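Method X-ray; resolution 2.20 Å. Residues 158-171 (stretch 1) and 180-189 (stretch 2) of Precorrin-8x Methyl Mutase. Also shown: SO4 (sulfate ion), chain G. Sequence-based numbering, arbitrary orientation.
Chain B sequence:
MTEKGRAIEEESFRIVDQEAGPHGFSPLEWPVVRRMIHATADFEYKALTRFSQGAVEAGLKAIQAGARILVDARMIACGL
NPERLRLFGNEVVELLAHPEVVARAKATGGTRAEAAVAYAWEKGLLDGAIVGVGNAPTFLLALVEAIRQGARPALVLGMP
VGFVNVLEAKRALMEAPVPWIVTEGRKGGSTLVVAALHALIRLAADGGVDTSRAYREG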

ATOM      1  N   GLY B 158      -0.433   9.617  11.488  1.00 28.94           N
ATOM      2  CA  GLY B 158      -1.482  10.213  10.686  1.00 25.29           C
ATOM      3  C   GLY B 158      -1.041  10.394   9.253  1.00 27.69           C
ATOM      4  O   GLY B 158      -0.508  11.446   8.886  1.00 22.43           O
ATOM      5  N   MET B 159      -1.259   9.359   8.446  1.00 27.80           N
ATOM      6  CA  MET B 159      -0.870   9.383   7.046  1.00 23.60           C
ATOM      7  C   MET B 159      -1.981   9.027   6.058  1.00 24.11           C
ATOM      8  O   MET B 159      -1.786   8.198   5.164  1.00 30.15           O
ATOM      9  CB  MET B 159       0.327   8.459   6.851  1.00 23.88           C
ATOM     10  CG  MET B 159       1.464   8.747   7.824  1.00 25.90           C
ATOM     11  SD  MET B 159       2.806   7.486   7.797  1.00 27.63           S
ATOM     12  CE  MET B 159       3.812   8.063   9.087  1.00 27.50           C
ATOM     13  N   PRO B 160      -3.177   9.623   6.216  1.00 22.37           N
ATOM     14  CA  PRO B 160      -4.254   9.311   5.266  1.00 21.88           C
ATOM     15  C   PRO B 160      -3.847   9.955   3.922  1.00 25.53           C
ATOM     16  O   PRO B 160      -3.116  10.948   3.903  1.00 23.14           O
ATOM     17  CB  PRO B 160      -5.480  10.023   5.853  1.00 24.14           C
ATOM     18  CG  PRO B 160      -5.108  10.340   7.263  1.00 20.55           C
ATOM     19  CD  PRO B 160      -3.628  10.601   7.216  1.00 24.07           C
ATOM     20  N   VAL B 161      -4.306   9.398   2.812  1.00 21.29           N
ATOM     21  CA  VAL B 161      -3.984   9.957   1.503  1.00 24.76           C
ATOM     22  C   VAL B 161      -5.327  10.354   0.921  1.00 28.44           C
ATOM     23  O   VAL B 161      -6.334   9.748   1.252  1.00 32.52           O
ATOM     24  CB  VAL B 161      -3.269   8.894   0.605  1.00 21.64           C
ATOM     25  CG1 VAL B 161      -4.113   7.658   0.530  1.00 16.74           C
ATOM     26  CG2 VAL B 161      -2.989   9.456  -0.821  1.00 17.41           C
ATOM     27  N   GLY B 162      -5.368  11.394   0.098  1.00 33.18           N
ATOM     28  CA  GLY B 162      -6.648  11.778  -0.469  1.00 36.84           C
ATOM     29  C   GLY B 162      -6.927  13.258  -0.635  1.00 40.63           C
ATOM     30  O   GLY B 162      -6.084  14.110  -0.348  1.00 40.43           O
ATOM     31  N   PHE B 163      -8.146  13.550  -1.077  1.00 41.81           N
ATOM     32  CA  PHE B 163      -8.578  14.913  -1.356  1.00 45.42           C
ATOM     33  C   PHE B 163      -9.789  15.382  -0.544  1.00 46.27           C
ATOM     34  O   PHE B 163     -10.268  16.505  -0.713  1.00 47.40           O
ATOM     35  CB  PHE B 163      -8.879  15.023  -2.852  1.00 45.85           C
ATOM     36  CG  PHE B 163      -7.718  14.638  -3.733  1.00 45.64           C
ATOM     37  CD1 PHE B 163      -6.890  15.613  -4.285  1.00 41.53           C
ATOM     38  CD2 PHE B 163      -7.443  13.297  -3.996  1.00 47.27           C
ATOM     39  CE1 PHE B 163      -5.812  15.264  -5.083  1.00 42.11           C
ATOM     40  CE2 PHE B 163      -6.361  12.931  -4.794  1.00 45.21           C
ATOM     41  CZ  PHE B 163      -5.542  13.921  -5.341  1.00 45.11           C
ATOM     42  N   VAL B 164     -10.280  14.531   0.346  1.00 45.98           N
ATOM     43  CA  VAL B 164     -11.431  14.896   1.156  1.00 47.00           C
ATOM     44  C   VAL B 164     -11.185  14.673   2.648  1.00 45.03           C
ATOM     45  O   VAL B 164     -11.075  13.529   3.089  1.00 44.79           O
ATOM     46  CB  VAL B 164     -12.681  14.084   0.724  1.00 51.06           C
ATOM     47  CG1 VAL B 164     -13.899  14.542   1.502  1.00 49.87           C
ATOM     48  CG2 VAL B 164     -12.922  14.249  -0.774  1.00 51.60           C
ATOM     49  N   ASN B 165     -11.097  15.770   3.406  1.00 42.15           N
ATOM     50  CA  ASN B 165     -10.891  15.733   4.860  1.00 41.22           C
ATOM     51  C   ASN B 165      -9.461  15.427   5.291  1.00 40.09           C
ATOM     52  O   ASN B 165      -9.150  15.442   6.488  1.00 40.47           O
ATOM     53  CB  ASN B 165     -11.812  14.685   5.501  1.00 42.17           C
ATOM     54  CG  ASN B 165     -13.278  14.966   5.255  1.00 47.11           C
ATOM     55  OD1 ASN B 165     -14.073  14.046   5.024  1.00 50.10           O
ATOM     56  ND2 ASN B 165     -13.650  16.239   5.312  1.00 42.58           N
ATOM     57  N   VAL B 166      -8.594  15.147   4.324  1.00 35.01           N
ATOM     58  CA  VAL B 166      -7.214  14.798   4.620  1.00 32.26           C
ATOM     59  C   VAL B 166      -6.393  15.887   5.311  1.00 36.07           C
ATOM     60  O   VAL B 166      -5.780  15.646   6.367  1.00 32.46           O
ATOM     61  CB  VAL B 166      -6.476  14.353   3.327  1.00 33.40           C
ATOM     62  CG1 VAL B 166      -4.996  14.122   3.614  1.00 26.15           C
ATOM     63  CG2 VAL B 166      -7.103  13.069   2.795  1.00 32.23           C
ATOM     64  N   LEU B 167      -6.368  17.079   4.721  1.00 37.48           N
ATOM     65  CA  LEU B 167      -5.586  18.173   5.284  1.00 39.48           C
ATOM     66  C   LEU B 167      -6.030  18.565   6.688  1.00 39.80           C
ATOM     67  O   LEU B 167      -5.198  18.790   7.570  1.00 40.86           O
ATOM     68  CB  LEU B 167      -5.638  19.385   4.351  1.00 40.00           C
ATOM     69  CG  LEU B 167      -5.218  19.101   2.900  1.00 43.88           C
ATOM     70  CD1 LEU B 167      -5.132  20.421   2.130  1.00 40.72           C
ATOM     71  CD2 LEU B 167      -3.867  18.373   2.869  1.00 38.68           C
ATOM     72  N   GLU B 168      -7.337  18.612   6.910  1.00 41.64           N
ATOM     73  CA  GLU B 168      -7.849  18.995   8.218  1.00 45.22           C
ATOM     74  C   GLU B 168      -7.663  17.891   9.254  1.00 43.74           C
ATOM     75  O   GLU B 168      -7.441  18.165  10.433  1.00 42.71           O
ATOM     76  CB  GLU B 168      -9.323  19.389   8.104  1.00 49.01           C
ATOM     77  CG  GLU B 168     -10.299  18.408   8.702  1.00 54.85           C
ATOM     78  CD  GLU B 168     -11.731  18.890   8.594  1.00 59.03           C
ATOM     79  OE1 GLU B 168     -12.205  19.078   7.453  1.00 63.10           O
ATOM     80  OE2 GLU B 168     -12.377  19.081   9.648  1.00 59.37           O
ATOM     81  N   ALA B 169      -7.751  16.643   8.805  1.00 43.73           N
ATOM     82  CA  ALA B 169      -7.580  15.498   9.691  1.00 37.81           C
ATOM     83  C   ALA B 169      -6.168  15.498  10.274  1.00 36.96           C
ATOM     84  O   ALA B 169      -5.956  15.165  11.447  1.00 37.57           O
ATOM     85  CB  ALA B 169      -7.823  14.207   8.924  1.00 35.48           C
ATOM     86  N   LYS B 170      -5.201  15.878   9.450  1.00 31.73           N
ATOM     87  CA  LYS B 170      -3.828  15.918   9.901  1.00 35.60           C
ATOM     88  C   LYS B 170      -3.617  17.101  10.844  1.00 39.41           C
ATOM     89  O   LYS B 170      -2.949  16.968  11.868  1.00 39.19           O
ATOM     90  CB  LYS B 170      -2.890  15.973   8.696  1.00 33.61           C
ATOM     91  CG  LYS B 170      -2.955  14.680   7.888  1.00 31.26           C
ATOM     92  CD  LYS B 170      -2.235  14.763   6.566  1.00 32.55           C
ATOM     93  CE  LYS B 170      -2.324  13.427   5.841  1.00 28.70           C
ATOM     94  NZ  LYS B 170      -1.376  13.339   4.711  1.00 19.86           N
ATOM     95  N   ARG B 171      -4.195  18.252  10.515  1.00 41.96           N
ATOM     96  CA  ARG B 171      -4.074  19.418  11.389  1.00 42.92           C
ATOM     97  C   ARG B 171      -4.655  19.053  12.756  1.00 40.99           C
ATOM     98  O   ARG B 171      -4.034  19.287  13.790  1.00 42.03           O
ATOM     99  CB  ARG B 171      -4.834  20.605  10.802  1.00 47.93           C
ATOM    100  CG  ARG B 171      -3.940  21.757  10.371  1.00 56.52           C
ATOM    101  CD  ARG B 171      -4.720  22.776   9.541  1.00 63.70           C
ATOM    102  NE  ARG B 171      -5.057  22.261   8.213  1.00 63.55           N
ATOM    103  CZ  ARG B 171      -5.931  22.827   7.387  1.00 63.19           C
ATOM    104  NH1 ARG B 171      -6.572  23.931   7.743  1.00 64.34           N
ATOM    105  NH2 ARG B 171      -6.163  22.291   6.198  1.00 64.88           N
ATOM    106  N   TRP B 180       3.014  12.004  17.616  1.00 29.56           N
ATOM    107  CA  TRP B 180       2.571  11.597  16.299  1.00 31.88           C
ATOM    108  C   TRP B 180       3.627  11.771  15.223  1.00 29.05           C
ATOM    109  O   TRP B 180       4.668  12.393  15.446  1.00 27.33           O
ATOM    110  CB  TRP B 180       1.334  12.402  15.911  1.00 31.08           C
ATOM    111  CG  TRP B 180       1.519  13.873  16.175  1.00 34.65           C
ATOM    112  CD1 TRP B 180       1.049  14.578  17.248  1.00 33.24           C
ATOM    113  CD2 TRP B 180       2.260  14.806  15.376  1.00 32.31           C
ATOM    114  NE1 TRP B 180       1.449  15.891  17.167  1.00 33.61           N
ATOM    115  CE2 TRP B 180       2.192  16.062  16.030  1.00 36.92           C
ATOM    116  CE3 TRP B 180       2.972  14.707  14.174  1.00 34.98           C
ATOM    117  CZ2 TRP B 180       2.814  17.207  15.522  1.00 33.58           C
ATOM    118  CZ3 TRP B 180       3.592  15.845  13.669  1.00 31.52           C
ATOM    119  CH2 TRP B 180       3.505  17.081  14.341  1.00 37.81           C
ATOM    120  N   ILE B 181       3.326  11.201  14.061  1.00 27.45           N
ATOM    121  CA  ILE B 181       4.165  11.285  12.873  1.00 22.88           C
ATOM    122  C   ILE B 181       3.154  11.471  11.758  1.00 24.99           C
ATOM    123  O   ILE B 181       2.187  10.703  11.635  1.00 26.67           O
ATOM    124  CB  ILE B 181       4.952  10.015  12.596  1.00 23.25           C
ATOM    125  CG1 ILE B 181       5.801   9.641  13.812  1.00 24.50           C
ATOM    126  CG2 ILE B 181       5.829  10.235  11.357  1.00 23.16           C
ATOM    127  CD1 ILE B 181       6.666   8.433  13.586  1.00 28.98           C
ATOM    128  N   VAL B 182       3.383  12.498  10.953  1.00 20.22           N
ATOM    129  CA  VAL B 182       2.479  12.853   9.891  1.00 20.63           C
ATOM    130  C   VAL B 182       3.167  13.071   8.548  1.00 18.28           C
ATOM    131  O   VAL B 182       4.335  13.448   8.497  1.00 21.71           O
ATOM    132  CB  VAL B 182       1.717  14.158  10.297  1.00 19.83           C
ATOM    133  CG1 VAL B 182       1.131  14.838   9.090  1.00 23.66           C
ATOM    134  CG2 VAL B 182       0.599  13.823  11.274  1.00 24.75           C
ATOM    135  N   THR B 183       2.439  12.811   7.466  1.00 16.87           N
ATOM    136  CA  THR B 183       2.942  13.077   6.119  1.00 21.79           C
ATOM    137  C   THR B 183       2.103  14.281   5.692  1.00 23.68           C
ATOM    138  O   THR B 183       0.918  14.158   5.391  1.00 22.78           O
ATOM    139  CB  THR B 183       2.708  11.899   5.120  1.00 23.52           C
ATOM    140  OG1 THR B 183       1.327  11.515   5.119  1.00 23.54           O
ATOM    141  CG2 THR B 183       3.572  10.704   5.492  1.00 26.22           C
ATOM    142  N   GLU B 184       2.730  15.450   5.716  1.00 27.85           N
ATOM    143  CA  GLU B 184       2.080  16.710   5.365  1.00 30.12           C
ATOM    144  C   GLU B 184       1.466  16.667   3.970  1.00 29.19           C
ATOM    145  O   GLU B 184       2.038  16.085   3.051  1.00 34.52           O
ATOM    146  CB  GLU B 184       3.109  17.846   5.423  1.00 35.79           C
ATOM    147  CG  GLU B 184       3.904  17.925   6.722  1.00 44.07           C
ATOM    148  CD  GLU B 184       3.426  19.027   7.649  1.00 53.70           C
ATOM    149  OE1 GLU B 184       2.333  18.888   8.244  1.00 55.64           O
ATOM    150  OE2 GLU B 184       4.148  20.041   7.769  1.00 57.52           O
ATOM    151  N   GLY B 185       0.290  17.269   3.821  1.00 25.73           N
ATOM    152  CA  GLY B 185      -0.352  17.316   2.527  1.00 26.23           C
ATOM    153  C   GLY B 185      -1.377  16.242   2.240  1.00 26.79           C
ATOM    154  O   GLY B 185      -1.990  15.694   3.164  1.00 26.84           O
ATOM    155  N   ARG B 186      -1.567  15.952   0.950  1.00 21.26           N
ATOM    156  CA  ARG B 186      -2.536  14.952   0.522  1.00 24.81           C
ATOM    157  C   ARG B 186      -1.922  13.557   0.393  1.00 24.36           C
ATOM    158  O   ARG B 186      -2.650  12.573   0.275  1.00 25.21           O
ATOM    159  CB  ARG B 186      -3.162  15.348  -0.818  1.00 24.42           C
ATOM    160  CG  ARG B 186      -3.524  16.804  -0.886  1.00 32.22           C
ATOM    161  CD  ARG B 186      -4.806  17.048  -1.626  1.00 34.86           C
ATOM    162  NE  ARG B 186      -5.788  17.629  -0.718  1.00 49.24           N
ATOM    163  CZ  ARG B 186      -6.928  18.187  -1.101  1.00 51.08           C
ATOM    164  NH1 ARG B 186      -7.245  18.242  -2.388  1.00 54.73           N
ATOM    165  NH2 ARG B 186      -7.746  18.698  -0.194  1.00 52.14           N
ATOM    166  N   LYS B 187      -0.598  13.485   0.417  1.00 19.69           N
ATOM    167  CA  LYS B 187       0.100  12.213   0.291  1.00 27.49           C
ATOM    168  C   LYS B 187       0.145  11.418   1.574  1.00 29.56           C
ATOM    169  O   LYS B 187       0.131  11.978   2.667  1.00 31.04           O
ATOM    170  CB  LYS B 187       1.529  12.419  -0.196  1.00 22.52           C
ATOM    171  CG  LYS B 187       1.618  12.837  -1.634  1.00 22.02           C
ATOM    172  CD  LYS B 187       3.036  12.769  -2.141  1.00 20.84           C
ATOM    173  CE  LYS B 187       3.044  12.995  -3.636  1.00 25.42           C
ATOM    174  NZ  LYS B 187       4.371  12.700  -4.212  1.00 24.05           N
ATOM    175  N   GLY B 188       0.215  10.101   1.413  1.00 25.97           N
ATOM    176  CA  GLY B 188       0.281   9.191   2.542  1.00 24.65           C
ATOM    177  C   GLY B 188      -0.172   7.843   2.022  1.00 23.24           C
ATOM    178  O   GLY B 188       0.048   7.550   0.850  1.00 23.46           O
ATOM    179  N   GLY B 189      -0.801   7.029   2.867  1.00 19.35           N
ATOM    180  CA  GLY B 189      -1.272   5.733   2.396  1.00 17.02           C
ATOM    181  C   GLY B 189      -0.777   4.550   3.204  1.00 14.32           C
ATOM    182  O   GLY B 189       0.173   4.669   3.962  1.00 15.25           O
TER
HETATM  183  S   SO4 G1005      -9.381  18.619   2.855  1.00 49.41           S
HETATM  184  O1  SO4 G1005     -10.759  18.285   2.464  1.00 39.52           O
HETATM  185  O2  SO4 G1005      -9.330  19.012   4.283  1.00 43.07           O
HETATM  186  O3  SO4 G1005      -8.902  19.753   2.030  1.00 51.08           O
HETATM  187  O4  SO4 G1005      -8.515  17.442   2.619  1.00 48.20           O

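A lysine that reaches the inside of a protein must find oxygen atoms to replace the water it has lost, and a turn of backbone, with its carbonyl groups directed inward, can supply them. Lys-170 of this mutase is a clear example. Its CA-to-CB bond points toward the second stretch, and a side chain with chi1 in the m well and the other three angles near t runs almost fully extended to the end of the strand and the loop that follows. There Lys-170 NZ donates to Thr-183 O at 2.5 Å and to Gly-185 O at 2.9 Å, and within its own stretch Lys-170 NZ also donates to Pro-160 O at 3.1 Å. Lys-187 O lies 2.9 Å from Lys-170 NZ. The ammonium group therefore ties the helix, the loop before it and the turn of the second stretch to one point. The turn is braced from within as well, because Thr-183 OG1 donates to Lys-187 O at 2.8 Å.

Backbone hydrogen bonds carry the association along the chain. At one end Gly-158 N donates to Ile-181 O (2.8 Å), and Gly-158 pairs with Val-182 in a parallel bridge; Val-182 CA also makes a CA-H...O contact with Gly-158 O at 3.5 Å. Farther on, Gly-189 N donates to Met-159 O at 2.8 Å, and Gly-162 N to Arg-186 O at 3.0 Å. The last acceptor is shared: Val-161 CA approaches Arg-186 O to 3.2 Å in a CA-H...O contact.

Such close passage of two backbones leaves little room for side chains. A CB on Gly-188 would point toward the first stretch and clash with Met-159 O and Pro-160 O, at 2.4 and 2.9 Å from the ideal CB position. For Gly-162, Gly-185 and Gly-189 the reason is local, since their backbone angles would jam a CB against the preceding carbonyl oxygen.

Arg-186 loses more area to the opposing stretch than any other residue, 149 of the 814 Å² buried in total. Its CA-to-CB bond points sideways, but the end of the side chain comes nearer. Arg-186 NH1 lies at the edge of the Phe-163 ring, 3.3 Å from Phe-163 CD1, while Phe-163 O sits over one face of the guanidinium; the 3.4 Å between Phe-163 O and Arg-186 NH2 has too poor an angle for a hydrogen bond. Arg-186 NH2 also comes within 2.7 Å of sulfate O3. The same ion, probably from the crystallisation liquor, accepts hydrogen bonds from Asn-165 N (to O1, 2.7 Å) and Leu-167 N (to O4, 3.0 Å) at the start of the helix, where free amide groups are available to an anion.

Van der Waals packing completes the contact. Met-159 CE meets Ile-181 CG2 at 3.7 Å in an apolar pair. The others pack against backbone: Val-161 CB rests 3.6 Å from Gly-188 C, and Leu-167 CD2 and Val-166 CG1 approach Gly-185 O at 3.3 and 3.4 Å, beside one of the oxygens to which Lys-170 NZ donates.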